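Protein SSD1 (Saccharomyces cerevisiae S288C, PDB 7AM1) is a non-enzymatic member of the RNase II family that binds untranslated regions of mRNAs and represses their translation. Local coordinates at residues N179-V182 / E183-Q187; R758-G761 / D762-P765; H781-P784 / G785-S788; F791-A794 / D795-N798; S801-N804 / S805-N808. All coordinates share one frame; numbering follows the deposited sequence.

Contact 1: residues N179-V182 / E183-Q187; sequences NDDV and EVEGQ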
loop_
_atom_site.group_PDB
_atom_site.type_symbol
_atom_site.label_atom_id
_atom_site.label_comp_id
_atom_site.label_asym_id
_atom_site.label_seq_id
_atom_site.Cartn_x
_atom_site.Cartn_y
_atom_site.Cartn_z
ATOM N N ASN A 179 8.134 23.297 1.378
ATOM C CA ASN A 179 9.182 22.285 1.292
ATOM C C ASN A 179 8.692 20.939 1.801
ATOM O O ASN A 179 8.902 19.906 1.155
ATOM C CB ASN A 179 10.409 22.721 2.088
ATOM C CG ASN A 179 11.179 23.824 1.416
ATOM O OD1 ASN A 179 10.818 24.290 0.330
ATOM N ND2 ASN A 179 12.256 24.249 2.058
ATOM N N ASP A 180 8.033 20.931 2.965
ATOM C CA ASP A 180 7.532 19.682 3.526
ATOM C C ASP A 180 6.473 19.057 2.629
ATOM O O ASP A 180 6.456 17.837 2.436
ATOM C CB ASP A 180 6.964 19.923 4.925
ATOM C CG ASP A 180 8.036 20.234 5.952
ATOM O OD1 ASP A 180 9.236 20.029 5.657
ATOM O OD2 ASP A 180 7.672 20.686 7.061
ATOM N N ASP A 181 5.588 19.882 2.060
ATOM C CA ASP A 181 4.508 19.365 1.225
ATOM C C ASP A 181 5.050 18.638 0.001
ATOM O O ASP A 181 4.536 17.579 -0.379
ATOM C CB ASP A 181 3.588 20.508 0.793
ATOM C CG ASP A 181 2.566 20.877 1.857
ATOM O OD1 ASP A 181 2.455 20.147 2.868
ATOM O OD2 ASP A 181 1.882 21.912 1.684
ATOM N N VAL A 182 6.074 19.197 -0.650
ATOM C CA VAL A 182 6.598 18.566 -1.857
ATOM C C VAL A 182 7.051 17.144 -1.552
ATOM O O VAL A 182 6.853 16.225 -2.356
ATOM C CB VAL A 182 7.740 19.405 -2.459
ATOM C CG1 VAL A 182 8.319 18.713 -3.689
ATOM C CG2 VAL A 182 7.244 20.793 -2.845
ATOM N N GLU A 183 7.657 16.934 -0.382
ATOM C CA GLU A 183 8.082 15.590 -0.004
ATOM C C GLU A 183 6.895 14.718 0.389
ATOM O O GLU A 183 6.727 13.611 -0.136
ATOM C CB GLU A 183 9.106 15.650 1.128
ATOM C CG GLU A 183 10.419 16.307 0.736
ATOM C CD GLU A 183 11.392 16.386 1.892
ATOM O OE1 GLU A 183 10.941 16.551 3.042
ATOM O OE2 GLU A 183 12.608 16.232 1.657
ATOM N N VAL A 184 6.068 15.189 1.323
ATOM C CA VAL A 184 4.972 14.356 1.813
ATOM C C VAL A 184 4.017 14.005 0.678
ATOM O O VAL A 184 3.626 12.845 0.506
ATOM C CB VAL A 184 4.238 15.050 2.972
ATOM C CG1 VAL A 184 2.987 14.265 3.333
ATOM C CG2 VAL A 184 5.149 15.160 4.180
ATOM N N GLU A 185 3.614 15.006 -0.108
ATOM C CA GLU A 185 2.680 14.751 -1.199
ATOM C C GLU A 185 3.344 14.014 -2.355
ATOM O O GLU A 185 2.709 13.167 -2.996
ATOM C CB GLU A 185 2.085 16.068 -1.699
ATOM C CG GLU A 185 1.263 16.818 -0.672
ATOM C CD GLU A 185 0.794 18.166 -1.188
ATOM O OE1 GLU A 185 1.163 18.522 -2.325
ATOM O OE2 GLU A 185 0.046 18.861 -0.467
ATOM N N GLY A 186 4.615 14.297 -2.618
ATOM C CA GLY A 186 5.263 13.833 -3.826
ATOM C C GLY A 186 5.935 12.479 -3.730
ATOM O O GLY A 186 6.177 11.839 -4.758
ATOM N N GLN A 187 6.234 12.019 -2.519
ATOM C CA GLN A 187 6.999 10.790 -2.341
ATOM C C GLN A 187 6.120 9.550 -2.189
ATOM O O GLN A 187 6.645 8.457 -1.951
ATOM C CB GLN A 187 7.935 10.952 -1.141
ATOM C CG GLN A 187 9.037 11.973 -1.437
ATOM C CD GLN A 187 9.930 12.263 -0.253
ATOM O OE1 GLN A 187 9.529 12.096 0.897
ATOM N NE2 GLN A 187 11.148 12.722 -0.529
#

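Contact 2: residues R758-G761 / D762-P765; sequences RVHG and DQLP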
loop_
_atom_site.group_PDB
_atom_site.type_symbol
_atom_site.label_atom_id
_atom_site.label_comp_id
_atom_site.label_asym_id
_atom_site.label_seq_id
_atom_site.Cartn_x
_atom_site.Cartn_y
_atom_site.Cartn_z
ATOM N N ARG A 758 -1.614 17.001 -5.807
ATOM C CA ARG A 758 -2.285 18.247 -5.467
ATOM C C ARG A 758 -1.670 19.421 -6.214
ATOM O O ARG A 758 -0.455 19.643 -6.146
ATOM C CB ARG A 758 -2.211 18.490 -3.957
ATOM C CG ARG A 758 -2.806 19.811 -3.499
ATOM C CD ARG A 758 -3.044 19.800 -1.999
ATOM N NE ARG A 758 -3.999 18.754 -1.640
ATOM C CZ ARG A 758 -4.136 18.236 -0.425
ATOM N NH1 ARG A 758 -3.376 18.662 0.577
ATOM N NH2 ARG A 758 -5.038 17.291 -0.215
ATOM N N VAL A 759 -2.517 20.175 -6.910
ATOM C CA VAL A 759 -2.126 21.433 -7.533
ATOM C C VAL A 759 -2.262 22.541 -6.498
ATOM O O VAL A 759 -3.325 22.704 -5.885
ATOM C CB VAL A 759 -2.988 21.728 -8.771
ATOM C CG1 VAL A 759 -2.623 23.090 -9.359
ATOM C CG2 VAL A 759 -2.831 20.622 -9.813
ATOM N N HIS A 760 -1.183 23.290 -6.287
ATOM C CA HIS A 760 -1.157 24.373 -5.314
ATOM C C HIS A 760 -1.226 25.722 -6.019
ATOM O O HIS A 760 -0.452 25.986 -6.946
ATOM C CB HIS A 760 0.107 24.290 -4.459
ATOM C CG HIS A 760 0.173 23.060 -3.615
ATOM N ND1 HIS A 760 -0.440 22.971 -2.384
ATOM C CD2 HIS A 760 0.751 21.856 -3.838
ATOM C CE1 HIS A 760 -0.227 21.770 -1.877
ATOM N NE2 HIS A 760 0.491 21.074 -2.739
ATOM N N GLY A 761 -2.145 26.576 -5.566
ATOM C CA GLY A 761 -2.279 27.890 -6.171
ATOM C C GLY A 761 -1.007 28.709 -6.074
ATOM O O GLY A 761 -0.675 29.466 -6.990
ATOM N N ASP A 762 -0.277 28.573 -4.966
ATOM C CA ASP A 762 0.939 29.349 -4.763
ATOM C C ASP A 762 2.115 28.837 -5.585
ATOM O O ASP A 762 3.238 29.307 -5.390
ATOM C CB ASP A 762 1.312 29.378 -3.277
ATOM C CG ASP A 762 1.662 28.011 -2.730
ATOM O OD1 ASP A 762 1.869 27.075 -3.531
ATOM O OD2 ASP A 762 1.725 27.878 -1.487
ATOM N N GLN A 763 1.896 27.871 -6.473
ATOM C CA GLN A 763 2.918 27.460 -7.430
ATOM C C GLN A 763 2.485 27.750 -8.860
ATOM O O GLN A 763 3.180 27.353 -9.805
ATOM C CB GLN A 763 3.257 25.983 -7.239
ATOM C CG GLN A 763 3.999 25.738 -5.929
ATOM C CD GLN A 763 4.324 24.282 -5.691
ATOM O OE1 GLN A 763 3.474 23.407 -5.867
ATOM N NE2 GLN A 763 5.558 24.012 -5.276
ATOM N N LEU A 764 1.374 28.460 -9.037
ATOM C CA LEU A 764 0.859 28.838 -10.338
ATOM C C LEU A 764 0.940 30.351 -10.529
ATOM O O LEU A 764 0.817 31.113 -9.564
ATOM C CB LEU A 764 -0.597 28.383 -10.490
ATOM C CG LEU A 764 -0.841 26.884 -10.305
ATOM C CD1 LEU A 764 -2.328 26.558 -10.360
ATOM C CD2 LEU A 764 -0.071 26.089 -11.352
ATOM N N PRO A 765 1.145 30.822 -11.765
ATOM C CA PRO A 765 1.180 32.272 -12.006
ATOM C C PRO A 765 -0.206 32.892 -11.944
ATOM O O PRO A 765 -0.839 33.130 -12.979
ATOM C CB PRO A 765 1.784 32.381 -13.412
ATOM C CG PRO A 765 1.357 31.097 -14.085
ATOM C CD PRO A 765 1.388 30.045 -12.997
HETATM O O HOH W 1 1.371 22.677 -7.570
#

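Contact 3: residues H781-P784 / G785-S788; sequences HWQP and GVDS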
loop_
_atom_site.group_PDB
_atom_site.type_symbol
_atom_site.label_atom_id
_atom_site.label_comp_id
_atom_site.label_asym_id
_atom_site.label_seq_id
_atom_site.Cartn_x
_atom_site.Cartn_y
_atom_site.Cartn_z
ATOM N N HIS A 781 -7.675 32.951 -11.046
ATOM C CA HIS A 781 -7.496 34.170 -11.835
ATOM C C HIS A 781 -6.052 34.168 -12.322
ATOM O O HIS A 781 -5.126 34.475 -11.567
ATOM C CB HIS A 781 -7.829 35.412 -11.018
ATOM C CG HIS A 781 -9.280 35.521 -10.662
ATOM N ND1 HIS A 781 -9.965 36.716 -10.670
ATOM C CD2 HIS A 781 -10.174 34.578 -10.282
ATOM C CE1 HIS A 781 -11.219 36.505 -10.314
ATOM N NE2 HIS A 781 -11.373 35.215 -10.072
ATOM N N TRP A 782 -5.865 33.813 -13.588
ATOM C CA TRP A 782 -4.532 33.606 -14.122
ATOM C C TRP A 782 -3.873 34.916 -14.532
ATOM O O TRP A 782 -4.538 35.884 -14.918
ATOM C CB TRP A 782 -4.581 32.690 -15.342
ATOM C CG TRP A 782 -4.860 31.251 -15.039
ATOM C CD1 TRP A 782 -6.083 30.639 -14.976
ATOM C CD2 TRP A 782 -3.891 30.238 -14.765
ATOM N NE1 TRP A 782 -5.927 29.307 -14.686
ATOM C CE2 TRP A 782 -4.590 29.036 -14.548
ATOM C CE3 TRP A 782 -2.496 30.232 -14.683
ATOM C CZ2 TRP A 782 -3.943 27.843 -14.252
ATOM C CZ3 TRP A 782 -1.857 29.048 -14.392
ATOM C CH2 TRP A 782 -2.578 27.870 -14.179
ATOM N N GLN A 783 -2.547 34.924 -14.472
ATOM C CA GLN A 783 -1.767 35.957 -15.136
ATOM C C GLN A 783 -1.732 35.648 -16.627
ATOM O O GLN A 783 -1.177 34.614 -17.018
ATOM C CB GLN A 783 -0.345 36.001 -14.596
ATOM C CG GLN A 783 -0.221 36.260 -13.117
ATOM C CD GLN A 783 1.218 36.185 -12.655
ATOM O OE1 GLN A 783 2.145 36.406 -13.439
ATOM N NE2 GLN A 783 1.418 35.838 -11.387
ATOM N N PRO A 784 -2.307 36.489 -17.485
ATOM C CA PRO A 784 -2.337 36.152 -18.913
ATOM C C PRO A 784 -0.931 36.022 -19.478
ATOM O O PRO A 784 -0.026 36.782 -19.126
ATOM C CB PRO A 784 -3.103 37.324 -19.541
ATOM C CG PRO A 784 -2.931 38.453 -18.584
ATOM C CD PRO A 784 -2.894 37.816 -17.221
ATOM N N GLY A 785 -0.749 35.023 -20.339
ATOM C CA GLY A 785 0.478 34.860 -21.088
ATOM C C GLY A 785 1.634 34.222 -20.348
ATOM O O GLY A 785 2.701 34.044 -20.949
ATOM N N VAL A 786 1.475 33.879 -19.072
ATOM C CA VAL A 786 2.553 33.303 -18.273
ATOM C C VAL A 786 2.414 31.785 -18.279
ATOM O O VAL A 786 1.434 31.238 -17.760
ATOM C CB VAL A 786 2.545 33.860 -16.839
ATOM C CG1 VAL A 786 3.695 33.276 -16.027
ATOM C CG2 VAL A 786 2.631 35.383 -16.871
ATOM N N ASP A 787 3.405 31.101 -18.847
ATOM C CA ASP A 787 3.359 29.649 -18.971
ATOM C C ASP A 787 3.626 29.001 -17.614
ATOM O O ASP A 787 4.652 29.275 -16.978
ATOM C CB ASP A 787 4.381 29.183 -20.007
ATOM C CG ASP A 787 4.215 27.717 -20.390
ATOM O OD1 ASP A 787 3.414 27.003 -19.750
ATOM O OD2 ASP A 787 4.896 27.279 -21.341
ATOM N N SER A 788 2.687 28.154 -17.169
ATOM C CA SER A 788 2.860 27.420 -15.920
ATOM C C SER A 788 4.043 26.470 -15.995
ATOM O O SER A 788 4.656 26.155 -14.968
ATOM C CB SER A 788 1.602 26.606 -15.593
ATOM O OG SER A 788 0.475 27.434 -15.394
#

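Contact 4: residues F791-A794 / D795-N798; sequences FIPA and DEKN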
loop_
_atom_site.group_PDB
_atom_site.type_symbol
_atom_site.label_atom_id
_atom_site.label_comp_id
_atom_site.label_asym_id
_atom_site.label_seq_id
_atom_site.Cartn_x
_atom_site.Cartn_y
_atom_site.Cartn_z
ATOM N N PHE A 791 7.036 28.603 -15.038
ATOM C CA PHE A 791 6.882 29.620 -14.009
ATOM C C PHE A 791 7.656 29.240 -12.754
ATOM O O PHE A 791 7.578 28.104 -12.279
ATOM C CB PHE A 791 5.404 29.819 -13.676
ATOM C CG PHE A 791 5.160 30.790 -12.558
ATOM C CD1 PHE A 791 5.370 32.149 -12.745
ATOM C CD2 PHE A 791 4.705 30.349 -11.327
ATOM C CE1 PHE A 791 5.139 33.046 -11.723
ATOM C CE2 PHE A 791 4.472 31.240 -10.300
ATOM C CZ PHE A 791 4.689 32.592 -10.498
ATOM N N ILE A 792 8.401 30.196 -12.214
ATOM C CA ILE A 792 9.133 30.014 -10.967
ATOM C C ILE A 792 8.529 30.963 -9.936
ATOM O O ILE A 792 8.723 32.184 -10.035
ATOM C CB ILE A 792 10.637 30.269 -11.146
ATOM C CG1 ILE A 792 11.237 29.224 -12.090
ATOM C CG2 ILE A 792 11.342 30.270 -9.794
ATOM C CD1 ILE A 792 12.586 29.613 -12.657
ATOM N N PRO A 793 7.784 30.465 -8.949
ATOM C CA PRO A 793 7.237 31.360 -7.922
ATOM C C PRO A 793 8.349 32.166 -7.268
ATOM O O PRO A 793 9.436 31.651 -6.999
ATOM C CB PRO A 793 6.571 30.398 -6.929
ATOM C CG PRO A 793 6.306 29.179 -7.700
ATOM C CD PRO A 793 7.413 29.061 -8.702
ATOM N N ALA A 794 8.055 33.435 -6.983
ATOM C CA ALA A 794 9.069 34.319 -6.420
ATOM C C ALA A 794 9.648 33.759 -5.127
ATOM O O ALA A 794 10.856 33.860 -4.883
ATOM C CB ALA A 794 8.476 35.708 -6.181
ATOM N N ASP A 795 8.802 33.165 -4.283
ATOM C CA ASP A 795 9.265 32.677 -2.992
ATOM C C ASP A 795 10.132 31.431 -3.098
ATOM O O ASP A 795 10.717 31.026 -2.087
ATOM C CB ASP A 795 8.071 32.403 -2.071
ATOM C CG ASP A 795 7.162 31.308 -2.596
ATOM O OD1 ASP A 795 7.618 30.155 -2.725
ATOM O OD2 ASP A 795 5.979 31.599 -2.860
ATOM N N GLU A 796 10.247 30.827 -4.280
ATOM C CA GLU A 796 11.052 29.624 -4.458
ATOM C C GLU A 796 12.440 29.909 -5.018
ATOM O O GLU A 796 13.198 28.965 -5.263
ATOM C CB GLU A 796 10.322 28.629 -5.372
ATOM C CG GLU A 796 9.126 27.966 -4.717
ATOM C CD GLU A 796 8.449 26.934 -5.604
ATOM O OE1 GLU A 796 9.114 26.374 -6.502
ATOM O OE2 GLU A 796 7.245 26.681 -5.394
ATOM N N LYS A 797 12.796 31.177 -5.221
ATOM C CA LYS A 797 14.168 31.544 -5.548
ATOM C C LYS A 797 15.021 31.740 -4.302
ATOM O O LYS A 797 16.235 31.941 -4.420
ATOM C CB LYS A 797 14.186 32.806 -6.416
ATOM C CG LYS A 797 13.608 32.570 -7.815
ATOM C CD LYS A 797 13.515 33.850 -8.633
ATOM C CE LYS A 797 12.089 34.360 -8.729
ATOM N NZ LYS A 797 11.987 35.526 -9.653
ATOM N N ASN A 798 14.405 31.684 -3.128
ATOM C CA ASN A 798 15.126 31.677 -1.864
ATOM C C ASN A 798 16.027 30.449 -1.795
ATOM O O ASN A 798 15.579 29.340 -2.122
ATOM C CB ASN A 798 14.102 31.662 -0.726
ATOM C CG ASN A 798 14.734 31.622 0.652
ATOM O OD1 ASN A 798 15.940 31.436 0.804
ATOM N ND2 ASN A 798 13.901 31.772 1.674
#

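Contact 5: residues S801-N804 / S805-N808; sequences SYRN and SIKN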
loop_
_atom_site.group_PDB
_atom_site.type_symbol
_atom_site.label_atom_id
_atom_site.label_comp_id
_atom_site.label_asym_id
_atom_site.label_seq_id
_atom_site.Cartn_x
_atom_site.Cartn_y
_atom_site.Cartn_z
ATOM N N SER A 801 14.509 27.378 -0.316
ATOM C CA SER A 801 13.489 26.610 -1.012
ATOM C C SER A 801 14.036 25.261 -1.467
ATOM O O SER A 801 15.211 25.127 -1.823
ATOM C CB SER A 801 12.972 27.387 -2.222
ATOM O OG SER A 801 11.990 26.644 -2.924
ATOM N N TYR A 802 13.155 24.254 -1.456
ATOM C CA TYR A 802 13.484 22.950 -2.020
ATOM C C TYR A 802 13.963 23.064 -3.461
ATOM O O TYR A 802 14.747 22.227 -3.925
ATOM C CB TYR A 802 12.249 22.042 -1.978
ATOM C CG TYR A 802 11.271 22.415 -3.062
ATOM C CD1 TYR A 802 10.416 23.496 -2.901
ATOM C CD2 TYR A 802 11.225 21.717 -4.264
ATOM C CE1 TYR A 802 9.537 23.871 -3.899
ATOM C CE2 TYR A 802 10.341 22.081 -5.268
ATOM C CZ TYR A 802 9.501 23.158 -5.078
ATOM O OH TYR A 802 8.623 23.529 -6.068
ATOM N N ARG A 803 13.488 24.076 -4.192
ATOM C CA ARG A 803 13.867 24.223 -5.592
ATOM C C ARG A 803 15.374 24.310 -5.770
ATOM O O ARG A 803 15.907 23.845 -6.785
ATOM C CB ARG A 803 13.216 25.472 -6.187
ATOM C CG ARG A 803 13.211 25.493 -7.706
ATOM C CD ARG A 803 12.490 26.710 -8.246
ATOM N NE ARG A 803 11.076 26.415 -8.426
ATOM C CZ ARG A 803 10.580 25.782 -9.485
ATOM N NH1 ARG A 803 11.385 25.381 -10.460
ATOM N NH2 ARG A 803 9.280 25.546 -9.564
ATOM N N ASN A 804 16.073 24.901 -4.800
ATOM C CA ASN A 804 17.513 25.085 -4.927
ATOM C C ASN A 804 18.243 23.753 -5.010
ATOM O O ASN A 804 19.330 23.675 -5.593
ATOM C CB ASN A 804 18.029 25.896 -3.738
ATOM C CG ASN A 804 19.249 26.720 -4.077
ATOM O OD1 ASN A 804 19.288 27.406 -5.099
ATOM N ND2 ASN A 804 20.259 26.662 -3.214
ATOM N N SER A 805 17.664 22.700 -4.446
ATOM C CA SER A 805 18.250 21.367 -4.460
ATOM C C SER A 805 17.739 20.502 -5.607
ATOM O O SER A 805 18.117 19.329 -5.695
ATOM C CB SER A 805 17.982 20.670 -3.122
ATOM O OG SER A 805 16.597 20.441 -2.944
ATOM N N ILE A 806 16.901 21.047 -6.488
ATOM C CA ILE A 806 16.423 20.278 -7.628
ATOM C C ILE A 806 17.549 20.106 -8.631
ATOM O O ILE A 806 18.172 21.084 -9.067
ATOM C CB ILE A 806 15.217 20.974 -8.285
ATOM C CG1 ILE A 806 14.009 20.950 -7.353
ATOM C CG2 ILE A 806 14.912 20.345 -9.640
ATOM C CD1 ILE A 806 12.830 21.737 -7.898
ATOM N N LYS A 807 17.834 18.853 -8.984
ATOM C CA LYS A 807 18.893 18.555 -9.940
ATOM C C LYS A 807 18.402 18.652 -11.382
ATOM O O LYS A 807 19.198 18.930 -12.285
ATOM C CB LYS A 807 19.477 17.174 -9.639
ATOM C CG LYS A 807 20.146 17.095 -8.267
ATOM C CD LYS A 807 21.262 16.063 -8.242
ATOM C CE LYS A 807 21.971 16.029 -6.891
ATOM N NZ LYS A 807 21.123 15.436 -5.811
ATOM N N ASN A 808 17.130 18.349 -11.634
ATOM C CA ASN A 808 16.567 18.384 -12.985
ATOM C C ASN A 808 15.767 19.675 -13.142
ATOM O O ASN A 808 14.537 19.688 -13.106
ATOM C CB ASN A 808 15.726 17.135 -13.240
ATOM C CG ASN A 808 14.580 16.974 -12.244
ATOM O OD1 ASN A 808 14.724 17.245 -11.047
ATOM N ND2 ASN A 808 13.448 16.480 -12.733
#

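Contact 1: residues N179-V182 / E183-Q187
The backbone N of Glu185 donates a hydrogen bond to Asp181 O at 2.7 Å, the shortest hydrogen bond of this last stretch of a helix that ends at Gly186. One residue earlier, Val184 N reaches Asp180 O at 2.9 Å with an almost straight N-H...O angle of 178°. Only the next bond is weak: Gly186 N lies 3.0 Å from Val182 O, but at a poor angle. Gln187, though past helical phi/psi, still bonds back through its N to Glu183 O at 2.9 Å.

The side chains of Asp181 and Glu185 rise from the same flank, one turn apart. Glu185 has CG anti to its carbonyl carbon (chi1 -63°) and continues extended, which lays CG over Asp181 O at 3.4 Å and brings its carboxylate alongside that of Asp181. The two carboxylates are stacked, their planes 10° apart, with Asp181 OD2 and Glu185 OE2 4.2 Å from each other. Such a pairing of acids would be costly alone, but salt bridges from Arg173 to Asp181 and from Lys35 to Glu185 probably offset it, and His760 takes the other oxygen, OE1, of Glu185. The apolar branch CG2 of Val184 packs over Asp180 O at 3.5 Å.

This helix, 175-186, belongs to the long connection between strands 68-73 and 206-214 of the N-terminal sheet, yet it lies on the C-terminal domain: Val182 rests on Cys903 and Thr905 of strand 903-908, and the backbone of Gly186 is hydrogen-bonded to that of Leu904 in the same strand.

Contact 2: residues R758-G761 / D762-P765
His760 and Gln763 both hold CG anti to the carbonyl carbon (chi1 -64° and -69°); with these torsions, and the tight 3-10 turn between them, the two side chains lie side by side, pointing the same way. The imidazole and amide planes stand 79° apart, and Gln763 OE1 comes obliquely to the ring, 3.7 Å from His760 CD2. That oxygen is held by a water, which donates to Gln763 OE1 at 2.8 Å and accepts from His760 N at 2.9 Å, tying the amide back to the strand from which the histidine springs. Asp762 takes the rotamer with CG between its N and carbonyl carbon, and this places OD1 3.4 Å from His760 CB; the same carboxylate forms a salt bridge with Arg173. Both imidazole nitrogens are taken, ND1 by Asp154 and NE2 by Glu185, which fixes the rotation of the ring.

Under the side chains, Gln763 N bonds to His760 O at 3.0 Å and Leu764 N to Gly761 O at 3.1 Å. In both cases the donor stands well above the carbonyl plane, as is usual in 3-10 winding. On the apolar side, Val759 and Leu764 meet at about a right angle, CG1 to CD1 at 3.6 Å.

The turn follows strand 755-760, an outer strand that pairs with 745-750, and leads into strand 766-772 of a second antiparallel sheet, consistent with the 3-10 turn that often follows the third strand in S1-like OB domains. Val759 packs on Val906 of strand 903-908, while Leu764 reaches Arg907 of that strand and Trp782 of strand 777-782.

Contact 3: residues H781-P784 / G785-S788
Trp782 and Ser788 meet where the six-membered part of the indole comes up to the serine hydroxyl: OG lies 3.0 Å from Trp782 CZ3 and 3.3 Å from CH2, approaching the ring obliquely. The contact is tight, and Ser788 OG is hydrogen-bonded to Ala908 O. Nearer the corner, Gln783 and Val786 pack as a second pair, Val786 CG2 lying 3.8 Å from Gln783 CB and 3.6 Å from OE1. Val786 has CG1 anti to its backbone N (chi1 -179°), which leaves CG2 as the branch turned to the glutamine.

The next shell fixes these groups. Trp782 NE1 is bonded to Gln881 OE1, so the indole is held at its pyrrole side while its other ring abuts the serine. Gln783 NE2 is bonded to Leu766 O in the adjacent strand 766-772. The turn's own bond, from Val786 N to Gln783 O, is long at 3.4 Å and weak, though fairly straight; Asn910 ND2 reinforces the corner by bonding to both Gln783 O and Val786 O.

Strand 777-782 thus finishes in a type II beta turn from Gln783 to Val786. Pro784 fills the second position, where its ring suits the backbone, and Gly785 the third, whose positive phi of 80° favours glycine: the classic Pro-Gly corner, here turning the chain out of a strand of the C-terminal OB-like domain.

Contact 4: residues F791-A794 / D795-N798
Pro793 and Glu796 make the tight half of a 3-10 turn in the loop between strand 777-782 and helix 814-827. Glu796 N bonds to Pro793 O at 3.0 Å, with the donor 54° out of the carbonyl plane. Glu796, its CG anti to the carbonyl carbon (chi1 -72°), runs extended across the proline obliquely, so that its carboxylate lies against the ring: OE2 is 3.5 Å from Pro793 CG, and OE1 3.9 Å from Pro793 CD. The buried acid is well met by charge, its OE1 in a salt bridge with Arg803 and its OE2 in one with Lys178, joined by a hydrogen bond from Gln763. These partners probably help to hold the carboxylate against the ring. Lys178 also pairs with Asp795 OD1, while Asp795 OD2 accepts from Gln172.

The other side of the turn is looser and exposed in the isolated chain, though Ile792 and Lys797 touch a crystal neighbour. Lys797 N is 3.3 Å from Ala794 O, a weak bond although nearly straight. Ile792 and Lys797 cross at about a right angle, with only aliphatic carbons touching, Ile792 CG2 to Lys797 CG at 3.8 Å. In this crystal the lysine chain then bends, and CE lies 3.8 Å from Ala794 CA.

Contact 5: residues S801-N804 / S805-N808
A 3-10 turn opened by an ST turn carries Tyr802 and Ser805 together, within the loop that runs from strand 777-782 to helix 814-827. Ser801 begins it: its OG accepts from Arg803 N at 3.2 Å, and its carbonyl O from Asn804 N at 3.1 Å. Tyr802 O is then gripped twice by one residue, by Ser805 N at 3.0 Å and by Ser805 OG at 2.8 Å. The amide stands well above the carbonyl plane, whereas the hydroxyl comes in only 15° from it. Ser805 OG can reach because it sits between its own N and carbonyl carbon (chi1 65°), folded back over the turn. Ile806 N closes the last turn on Arg803 O at 3.0 Å.

Ile806 lies alongside Tyr802, its CD1 3.6 Å from ring atom CE2 in an oblique approach. The same methyl packs over the backbone at Arg803 CA, 3.5 Å away, and next to Arg803 CG at 3.8 Å. Beyond the turn, Ile806 rests on Arg894 and Glu896 of strand 888-896.

The hydroxyl of Ser805 donates locally, giving Tyr802 O a second donor and fixing the serine's rotation, while the CD1 methyl of Ile806 makes apolar contacts with Tyr802 and Arg803 and the rest of that side chain lies over Arg803 O.

How the contacts relate
Along the chain contact 1 comes first, in helix 175-186, and contacts 2 to 5 follow within the C-terminal OB-like domain. Contacts 2 and 3 mark the ends of strands 755-760 and 777-782, their centres 12 Å apart, and Pro765 O bonds to Gln783 N between them. Contacts 4 and 5, their centres 11 Å apart, are successive turns of the loop after strand 777-782. That loop comes back past contact 2, where the Phe791 ring packs on Leu764 and Pro765, and reaches the helix at Asn179, which bonds to Tyr802 N. Contacts 1 and 3 do not touch. Contacts 1, 2 and 5 together join the long connection between two strands of the N-terminal sheet to the C-terminal domain.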